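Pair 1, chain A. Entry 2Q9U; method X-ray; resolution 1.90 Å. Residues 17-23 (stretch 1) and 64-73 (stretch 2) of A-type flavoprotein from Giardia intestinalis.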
# COMPACT_ATOMS: atom_id res chain seq x y z
N VAL A 17 12.21 39.15 -6.12
CA VAL A 17 11.28 38.21 -5.44
C VAL A 17 11.85 36.80 -5.56
O VAL A 17 12.05 36.30 -6.67
CB VAL A 17 9.80 38.29 -5.95
CG1 VAL A 17 8.85 37.37 -5.15
CG2 VAL A 17 9.25 39.76 -5.92
N TYR A 18 12.15 36.20 -4.42
CA TYR A 18 12.88 34.93 -4.36
C TYR A 18 12.01 33.84 -3.77
O TYR A 18 11.30 34.08 -2.78
CB TYR A 18 14.13 35.08 -3.50
CG TYR A 18 15.17 36.05 -4.04
CD1 TYR A 18 14.97 37.42 -3.97
CD2 TYR A 18 16.34 35.58 -4.62
CE1 TYR A 18 15.94 38.32 -4.48
CE2 TYR A 18 17.32 36.47 -5.13
CZ TYR A 18 17.10 37.83 -5.04
OH TYR A 18 18.03 38.73 -5.53
N TRP A 19 12.09 32.66 -4.36
CA TRP A 19 11.46 31.47 -3.78
C TRP A 19 12.30 30.97 -2.64
O TRP A 19 13.49 30.66 -2.80
CB TRP A 19 11.27 30.39 -4.84
CG TRP A 19 10.62 29.14 -4.39
CD1 TRP A 19 9.27 28.88 -4.34
CD2 TRP A 19 11.28 27.96 -3.92
NE1 TRP A 19 9.06 27.61 -3.88
CE2 TRP A 19 10.27 27.02 -3.61
CE3 TRP A 19 12.63 27.60 -3.75
CZ2 TRP A 19 10.56 25.73 -3.15
CZ3 TRP A 19 12.93 26.31 -3.27
CH2 TRP A 19 11.89 25.39 -2.98
N VAL A 20 11.69 30.91 -1.45
CA VAL A 20 12.38 30.41 -0.27
C VAL A 20 11.53 29.28 0.41
O VAL A 20 11.61 29.08 1.61
CB VAL A 20 12.72 31.54 0.72
CG1 VAL A 20 13.79 32.51 0.12
CG2 VAL A 20 11.44 32.27 1.20
N GLY A 21 10.75 28.56 -0.40
CA GLY A 21 9.88 27.52 0.11
C GLY A 21 10.61 26.20 0.22
O GLY A 21 11.84 26.15 0.22
N ILE A 22 9.86 25.12 0.26
CA ILE A 22 10.47 23.79 0.25
C ILE A 22 9.68 22.88 -0.66
O ILE A 22 8.47 23.05 -0.82
CB ILE A 22 10.64 23.15 1.66
CG1 ILE A 22 9.30 22.69 2.28
CG2 ILE A 22 11.41 24.11 2.64
CD1 ILE A 22 8.92 21.20 1.95
N VAL A 23 10.36 21.91 -1.25
CA VAL A 23 9.67 20.89 -2.06
C VAL A 23 9.54 19.68 -1.18
O VAL A 23 10.54 19.20 -0.60
CB VAL A 23 10.42 20.53 -3.37
CG1 VAL A 23 9.58 19.48 -4.16
CG2 VAL A 23 10.60 21.79 -4.28
N GLU A 64 15.20 24.25 6.83
CA GLU A 64 15.41 24.49 5.39
C GLU A 64 14.88 25.85 4.92
O GLU A 64 15.59 26.60 4.21
CB GLU A 64 14.79 23.35 4.59
CG GLU A 64 15.08 23.45 3.07
CD GLU A 64 14.45 22.33 2.23
OE1 GLU A 64 13.85 21.36 2.76
OE2 GLU A 64 14.55 22.44 1.00
N TRP A 65 13.65 26.17 5.31
CA TRP A 65 13.01 27.45 5.05
C TRP A 65 13.84 28.61 5.62
O TRP A 65 14.11 29.63 4.94
CB TRP A 65 11.63 27.41 5.70
CG TRP A 65 10.81 28.70 5.67
CD1 TRP A 65 10.38 29.39 4.57
CD2 TRP A 65 10.29 29.40 6.82
NE1 TRP A 65 9.65 30.49 4.97
CE2 TRP A 65 9.57 30.52 6.33
CE3 TRP A 65 10.40 29.22 8.21
CZ2 TRP A 65 8.95 31.46 7.19
CZ3 TRP A 65 9.77 30.14 9.06
CH2 TRP A 65 9.05 31.24 8.55
N LEU A 66 14.28 28.47 6.86
CA LEU A 66 15.08 29.54 7.49
C LEU A 66 16.41 29.70 6.74
O LEU A 66 16.89 30.84 6.57
CB LEU A 66 15.30 29.22 8.97
CG LEU A 66 14.02 29.32 9.82
CD1 LEU A 66 14.24 28.75 11.25
CD2 LEU A 66 13.49 30.77 9.88
N SER A 67 16.98 28.57 6.30
CA SER A 67 18.25 28.58 5.55
C SER A 67 18.12 29.33 4.23
O SER A 67 19.00 30.13 3.88
CB SER A 67 18.79 27.16 5.32
OG SER A 67 19.22 26.61 6.55
N ARG A 68 17.04 29.07 3.50
CA ARG A 68 16.75 29.81 2.28
C ARG A 68 16.55 31.31 2.51
O ARG A 68 17.09 32.13 1.77
CB ARG A 68 15.55 29.21 1.54
CG ARG A 68 15.79 27.77 1.08
CD ARG A 68 14.65 27.38 0.14
NE ARG A 68 14.65 25.96 -0.16
CZ ARG A 68 15.47 25.39 -1.04
NH1 ARG A 68 16.36 26.13 -1.69
NH2 ARG A 68 15.39 24.07 -1.25
N ILE A 69 15.80 31.66 3.55
CA ILE A 69 15.63 33.08 3.89
C ILE A 69 16.97 33.74 4.24
O ILE A 69 17.30 34.80 3.73
CB ILE A 69 14.62 33.29 5.07
CG1 ILE A 69 13.22 32.86 4.62
CG2 ILE A 69 14.53 34.79 5.43
CD1 ILE A 69 12.21 32.73 5.79
N ALA A 70 17.73 33.11 5.12
CA ALA A 70 19.02 33.66 5.59
C ALA A 70 20.01 33.84 4.44
O ALA A 70 20.89 34.71 4.50
CB ALA A 70 19.63 32.75 6.68
N ALA A 71 19.87 33.04 3.39
CA ALA A 71 20.77 33.18 2.25
C ALA A 71 20.48 34.48 1.52
O ALA A 71 21.38 35.06 0.92
CB ALA A 71 20.65 32.00 1.31
N CYS A 72 19.23 34.93 1.59
CA CYS A 72 18.80 36.21 1.02
C CYS A 72 19.00 37.41 1.94
O CYS A 72 19.33 38.50 1.47
CB CYS A 72 17.32 36.16 0.67
SG CYS A 72 16.91 35.02 -0.69
N CYS A 73 18.74 37.22 3.23
CA CYS A 73 18.75 38.33 4.18
C CYS A 73 18.91 37.76 5.59
O CYS A 73 18.22 36.80 5.93
CB CYS A 73 17.42 39.06 4.09
SG CYS A 73 17.26 40.52 5.10
O HOH W 1 12.44 19.33 1.52
O HOH W 2 13.08 21.06 -0.69

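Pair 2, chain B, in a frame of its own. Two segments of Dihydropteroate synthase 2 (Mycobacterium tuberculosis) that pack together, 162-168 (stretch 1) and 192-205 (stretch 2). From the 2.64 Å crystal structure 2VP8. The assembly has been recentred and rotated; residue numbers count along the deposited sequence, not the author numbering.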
# COMPACT_ATOMS: atom_id res chain seq x y z
N GLY B 162 1.26 18.40 -23.65
CA GLY B 162 2.08 17.32 -23.13
C GLY B 162 1.73 15.99 -23.76
O GLY B 162 0.71 15.86 -24.45
N LEU B 163 2.59 15.00 -23.54
CA LEU B 163 2.37 13.68 -24.10
C LEU B 163 2.73 12.59 -23.10
O LEU B 163 3.71 12.70 -22.37
CB LEU B 163 3.18 13.50 -25.40
CG LEU B 163 3.04 12.17 -26.14
CD1 LEU B 163 1.66 12.02 -26.78
CD2 LEU B 163 4.12 12.00 -27.17
N VAL B 164 1.90 11.55 -23.06
CA VAL B 164 2.21 10.37 -22.28
C VAL B 164 2.93 9.37 -23.19
O VAL B 164 2.41 8.97 -24.23
CB VAL B 164 0.93 9.72 -21.68
CG1 VAL B 164 1.25 8.38 -21.01
CG2 VAL B 164 0.27 10.67 -20.69
N CYS B 165 4.15 9.01 -22.81
CA CYS B 165 4.88 7.97 -23.51
C CYS B 165 4.68 6.66 -22.79
O CYS B 165 5.21 6.45 -21.70
CB CYS B 165 6.36 8.32 -23.61
SG CYS B 165 6.66 9.81 -24.57
N ALA B 166 3.88 5.79 -23.39
CA ALA B 166 3.53 4.52 -22.77
C ALA B 166 4.29 3.34 -23.37
O ALA B 166 4.74 3.39 -24.52
CB ALA B 166 2.03 4.30 -22.86
N HIS B 167 4.44 2.30 -22.56
CA HIS B 167 5.01 1.04 -23.01
C HIS B 167 3.89 0.03 -23.23
O HIS B 167 3.13 -0.29 -22.31
CB HIS B 167 6.01 0.50 -21.98
CG HIS B 167 6.61 -0.81 -22.36
ND1 HIS B 167 7.79 -0.92 -23.07
CD2 HIS B 167 6.20 -2.08 -22.12
CE1 HIS B 167 8.07 -2.19 -23.26
NE2 HIS B 167 7.13 -2.92 -22.69
N THR B 168 3.80 -0.46 -24.46
CA THR B 168 2.77 -1.40 -24.88
C THR B 168 2.92 -2.76 -24.19
O THR B 168 2.44 -2.96 -23.07
CB THR B 168 2.78 -1.59 -26.43
OG1 THR B 168 1.54 -2.15 -26.87
CG2 THR B 168 3.96 -2.47 -26.89
N ALA B 192 15.16 -2.99 -20.19
CA ALA B 192 14.60 -3.02 -21.53
C ALA B 192 13.37 -2.12 -21.65
O ALA B 192 13.16 -1.49 -22.68
CB ALA B 192 14.24 -4.44 -21.93
N VAL B 193 12.57 -2.08 -20.59
CA VAL B 193 11.40 -1.20 -20.55
C VAL B 193 11.86 0.25 -20.40
O VAL B 193 11.53 1.09 -21.23
CB VAL B 193 10.42 -1.57 -19.40
CG1 VAL B 193 9.26 -0.59 -19.35
CG2 VAL B 193 9.90 -2.99 -19.57
N ILE B 194 12.63 0.51 -19.35
CA ILE B 194 13.21 1.84 -19.09
C ILE B 194 13.81 2.45 -20.35
O ILE B 194 13.62 3.63 -20.64
CB ILE B 194 14.27 1.78 -17.95
CG1 ILE B 194 13.59 1.67 -16.59
CG2 ILE B 194 15.21 3.00 -18.00
CD1 ILE B 194 14.52 1.38 -15.43
N SER B 195 14.53 1.63 -21.11
CA SER B 195 15.15 2.08 -22.35
C SER B 195 14.10 2.51 -23.37
O SER B 195 14.21 3.60 -23.94
CB SER B 195 16.07 1.01 -22.93
OG SER B 195 16.89 1.54 -23.94
N GLN B 196 13.08 1.69 -23.58
CA GLN B 196 12.08 1.94 -24.62
C GLN B 196 11.17 3.13 -24.33
O GLN B 196 10.82 3.87 -25.25
CB GLN B 196 11.26 0.68 -24.92
CG GLN B 196 12.07 -0.41 -25.62
CD GLN B 196 11.34 -1.74 -25.74
OE1 GLN B 196 10.11 -1.80 -25.69
NE2 GLN B 196 12.10 -2.81 -25.90
N VAL B 197 10.81 3.34 -23.07
CA VAL B 197 10.00 4.51 -22.71
C VAL B 197 10.86 5.77 -22.67
O VAL B 197 10.39 6.87 -22.97
CB VAL B 197 9.25 4.35 -21.37
CG1 VAL B 197 8.14 3.34 -21.50
CG2 VAL B 197 10.21 3.96 -20.25
N THR B 198 12.13 5.60 -22.31
CA THR B 198 13.05 6.71 -22.15
C THR B 198 13.38 7.30 -23.52
O THR B 198 13.55 8.51 -23.67
CB THR B 198 14.30 6.28 -21.32
OG1 THR B 198 14.50 7.19 -20.24
CG2 THR B 198 15.57 6.14 -22.16
N ALA B 199 13.45 6.42 -24.53
CA ALA B 199 13.66 6.81 -25.92
C ALA B 199 12.41 7.48 -26.48
O ALA B 199 12.49 8.49 -27.18
CB ALA B 199 14.02 5.59 -26.74
N ALA B 200 11.25 6.92 -26.15
CA ALA B 200 9.96 7.50 -26.51
C ALA B 200 9.83 8.93 -25.99
O ALA B 200 9.37 9.81 -26.71
CB ALA B 200 8.83 6.62 -25.99
N ALA B 201 10.26 9.15 -24.74
CA ALA B 201 10.29 10.47 -24.14
C ALA B 201 11.23 11.44 -24.86
O ALA B 201 10.86 12.57 -25.15
CB ALA B 201 10.65 10.37 -22.67
N GLU B 202 12.45 10.98 -25.16
CA GLU B 202 13.43 11.81 -25.85
C GLU B 202 12.99 12.14 -27.27
O GLU B 202 13.20 13.26 -27.75
CB GLU B 202 14.82 11.16 -25.84
CG GLU B 202 15.46 11.01 -24.45
CD GLU B 202 15.94 12.32 -23.84
OE1 GLU B 202 15.82 13.38 -24.48
OE2 GLU B 202 16.44 12.29 -22.70
N ARG B 203 12.38 11.16 -27.94
CA ARG B 203 11.88 11.34 -29.31
C ARG B 203 10.74 12.35 -29.35
O ARG B 203 10.58 13.08 -30.33
CB ARG B 203 11.43 10.01 -29.92
CG ARG B 203 12.52 9.30 -30.72
CD ARG B 203 12.47 7.78 -30.53
NE ARG B 203 11.14 7.22 -30.80
CZ ARG B 203 10.64 6.15 -30.20
NH1 ARG B 203 11.33 5.51 -29.26
NH2 ARG B 203 9.42 5.72 -30.52
N ALA B 204 9.96 12.41 -28.27
CA ALA B 204 8.92 13.43 -28.15
C ALA B 204 9.53 14.81 -27.94
O ALA B 204 9.16 15.77 -28.62
CB ALA B 204 7.95 13.08 -27.04
N VAL B 205 10.49 14.90 -27.01
CA VAL B 205 11.12 16.18 -26.69
C VAL B 205 11.82 16.79 -27.90
O VAL B 205 11.70 17.99 -28.15
CB VAL B 205 12.09 16.08 -25.49
CG1 VAL B 205 12.93 17.35 -25.33
CG2 VAL B 205 11.31 15.81 -24.22

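In both pairs a short extended segment lies against one side of a helix, and the backbones agree closely: N, CA and C of 14 central residues superpose with an RMSD of 0.8 Å. In pair 2 the strand and helix axes approach to 7.8 Å and run nearly antiparallel, at 153°. The closest matches are A:Trp65 with B:Val197 and A:Tyr18 with B:Leu163, whose CA atoms fall 0.3 and 0.4 Å apart.

The backbones come nearest at the same position in both, with the CA atoms of A:Val20 and A:Arg68 5.1 Å apart and those of B:Cys165 and B:Ala200 5.9 Å apart. A:Val20 matches B:Cys165, A:Arg68 matches B:Ala200, and each residue points its CA-to-CB bond toward the other stretch. The CB atoms of A:Val20 and A:Arg68 are 3.8 Å apart, as are those of B:Cys165 and B:Ala200. The first rule is therefore about CB placement: what lies beyond that atom may differ widely.

Pair 2 stops at the methyl. B:Cys165 turns its sulfur toward the C-terminal part of the helix, its SG 3.5 Å from B:Ala200 O and 4.3 Å from B:Ala204 CB. Pair 1 accommodates a long arginine by running it along the strand segment. A:Arg68 CD packs 3.7 Å from A:Val20 C, A:Arg68 NE comes 2.8 Å from A:Gly21 O, and A:Trp19 CZ3 lies over one face of the guanidinium, 3.5 Å from A:Arg68 CZ. A salt bridge within the helix, A:Arg68 NH2 to A:Glu64 OE2 at 2.9 Å, helps hold the charged end in this buried setting.

One helical turn earlier, A:Glu64 matches B:Gln196. The buried carboxylate of A:Glu64 reaches the strand through water: water 2 accepts from A:Val23 N at 2.9 Å and lies 2.6 Å from A:Glu64 OE2. B:Gln196 is exposed, and its OE1 sits at the edge of the B:His167 ring, 3.2 Å from B:His167 CE1.

A:Ile22 and B:His167 also coincide. A:Ile22 CG2 packs 3.5 Å from A:Glu64 CD, while B:His167 CB lies 3.6 Å from B:Val197 CG1. In pair 2 B:Val193 CG1 also sits over one face of the B:His167 ring. At the position of B:Val197, A:Trp65 brings CD1 to 3.2 Å from A:Val20 O, which lies at its ring edge.

Toward the start of the strand, A:Tyr18 CG meets A:Cys72 SG at 3.9 Å, and B:Leu163 CD2 touches B:Ala204 CB at 4.0 Å. The lesson is a fixed backbone and a close central CB pair, around which either a small alanine and cysteine with a histidine beside them, or an arginine braced by a salt bridge, completes the packing.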